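Type C neurotoxin (Clostridium botulinum, PDB 3PME) forms the receptor-binding domain of a C/D mosaic botulinum neurotoxin and probably attaches the toxin to gangliosides and phosphatidylethanolamine of nerve-cell membranes. Local coordinates at residues N211-Y214 with E215-L219. Numbering follows the deposited sequence.
Sequences NIVY and EGQIL
Tyr214 and Ile218 lie side by side one turn apart in the last turns of helix 207-218, the short helix that follows the final strand of the lectin-like (concanavalin-type) jelly roll and precedes the beta-trefoil part of the receptor-binding domain. Ile218 CD1 comes obliquely to the phenol end of the ring, 3.8 Å from Tyr214 OH and 4.1 Å from Tyr214 CZ. Both side chains leave the backbone alike: Tyr214 CG is anti to its own N (chi1 176°), as is Ile218 CG1, and this common direction carries the two ends along the same side of the helix. A second i/i+4 pair also lies side by side, Val213 CG1 running 3.6 Å from Gln217 NE2, but Gln217 gets there differently, with CG anti to its carbonyl carbon and the chain extended beyond.

Behind these pairs the helical ladder is regular at first. Glu215 N donates to Asn211 O at 2.9 Å in a nearly straight bond, and Gly216 N to Ile212 O at 3.0 Å. Gln217 N donates to Val213 O at 3.0 Å and weakly to Tyr214 O as well; Ile218 N also reaches Tyr214 O by a weak bond. Leu219, the first residue beyond the helix, has positive phi (61°).

The sandwich backs the Tyr214 and Gln217 face of the helix. Trp74 meets the Tyr214 ring with its plane inclined by about 25° and holds Gln217 OE1 through NE1, while Phe142 touches both Val213 and Gln217. From the chain beyond the helix, Lys224 NZ is hydrogen-bonded to Ile218 O and Leu219 O, and Arg220 NE makes a salt bridge with Glu215 OE1.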
loop_
_atom_site.group_PDB
_atom_site.type_symbol
_atom_site.label_atom_id
_atom_site.label_comp_id
_atom_site.label_asym_id
_atom_site.label_seq_id
_atom_site.Cartn_x
_atom_site.Cartn_y
_atom_site.Cartn_z
ATOM N N ASN A 211 -9.203 -14.359 -3.189
ATOM C CA ASN A 211 -7.963 -14.302 -2.420
ATOM C C ASN A 211 -6.721 -14.771 -3.173
ATOM O O ASN A 211 -5.615 -14.300 -2.913
ATOM C CB ASN A 211 -8.133 -15.003 -1.076
ATOM C CG ASN A 211 -8.877 -14.135 -0.077
ATOM O OD1 ASN A 211 -10.113 -14.176 0.014
ATOM N ND2 ASN A 211 -8.133 -13.314 0.653
ATOM N N ILE A 212 -6.908 -15.677 -4.120
ATOM C CA ILE A 212 -5.804 -16.075 -4.980
ATOM C C ILE A 212 -5.366 -14.904 -5.860
ATOM O O ILE A 212 -4.171 -14.642 -6.001
ATOM C CB ILE A 212 -6.179 -17.298 -5.828
ATOM C CG1 ILE A 212 -6.320 -18.518 -4.916
ATOM C CG2 ILE A 212 -5.122 -17.562 -6.885
ATOM C CD1 ILE A 212 -6.849 -19.746 -5.621
ATOM N N VAL A 213 -6.332 -14.191 -6.431
ATOM C CA VAL A 213 -6.022 -12.994 -7.211
ATOM C C VAL A 213 -5.310 -11.947 -6.342
ATOM O O VAL A 213 -4.262 -11.427 -6.715
ATOM C CB VAL A 213 -7.281 -12.390 -7.869
ATOM C CG1 VAL A 213 -6.921 -11.140 -8.686
ATOM C CG2 VAL A 213 -7.963 -13.418 -8.766
ATOM N N TYR A 214 -5.873 -11.663 -5.177
ATOM C CA TYR A 214 -5.280 -10.727 -4.220
ATOM C C TYR A 214 -3.828 -11.067 -3.883
ATOM O O TYR A 214 -2.934 -10.218 -4.001
ATOM C CB TYR A 214 -6.130 -10.705 -2.948
ATOM C CG TYR A 214 -5.619 -9.865 -1.789
ATOM C CD1 TYR A 214 -5.316 -8.512 -1.943
ATOM C CD2 TYR A 214 -5.506 -10.419 -0.518
ATOM C CE1 TYR A 214 -4.884 -7.744 -0.852
ATOM C CE2 TYR A 214 -5.077 -9.676 0.561
ATOM C CZ TYR A 214 -4.763 -8.338 0.393
ATOM O OH TYR A 214 -4.349 -7.610 1.483
ATOM N N GLU A 215 -3.577 -12.303 -3.467
ATOM C CA GLU A 215 -2.222 -12.656 -3.039
ATOM C C GLU A 215 -1.229 -12.684 -4.201
ATOM O O GLU A 215 -0.040 -12.368 -4.033
ATOM C CB GLU A 215 -2.221 -13.972 -2.265
ATOM C CG GLU A 215 -3.049 -13.895 -1.000
ATOM C CD GLU A 215 -2.431 -14.647 0.158
ATOM O OE1 GLU A 215 -1.231 -14.985 0.080
ATOM O OE2 GLU A 215 -3.145 -14.891 1.152
ATOM N N GLY A 216 -1.714 -13.045 -5.381
ATOM C CA GLY A 216 -0.881 -13.024 -6.564
ATOM C C GLY A 216 -0.422 -11.607 -6.835
ATOM O O GLY A 216 0.762 -11.348 -7.063
ATOM N N GLN A 217 -1.361 -10.673 -6.758
ATOM C CA GLN A 217 -1.117 -9.315 -7.220
ATOM C C GLN A 217 -0.509 -8.394 -6.166
ATOM O O GLN A 217 -0.056 -7.296 -6.494
ATOM C CB GLN A 217 -2.405 -8.714 -7.774
ATOM C CG GLN A 217 -2.897 -9.418 -9.043
ATOM C CD GLN A 217 -4.201 -8.846 -9.542
ATOM O OE1 GLN A 217 -4.823 -8.027 -8.872
ATOM N NE2 GLN A 217 -4.611 -9.259 -10.732
ATOM N N ILE A 218 -0.488 -8.828 -4.912
ATOM C CA ILE A 218 0.126 -7.993 -3.877
ATOM C C ILE A 218 1.649 -8.040 -3.954
ATOM O O ILE A 218 2.318 -7.168 -3.403
ATOM C CB ILE A 218 -0.362 -8.339 -2.463
ATOM C CG1 ILE A 218 -0.154 -7.143 -1.522
ATOM C CG2 ILE A 218 0.324 -9.588 -1.953
ATOM C CD1 ILE A 218 -0.906 -7.241 -0.190
ATOM N N LEU A 219 2.179 -9.038 -4.663
ATOM C CA LEU A 219 3.629 -9.250 -4.798
ATOM C C LEU A 219 4.268 -9.494 -3.444
ATOM O O LEU A 219 4.947 -8.626 -2.886
ATOM C CB LEU A 219 4.312 -8.085 -5.517
ATOM C CG LEU A 219 3.740 -7.638 -6.859
ATOM C CD1 LEU A 219 4.674 -6.601 -7.476
ATOM C CD2 LEU A 219 3.557 -8.816 -7.811
#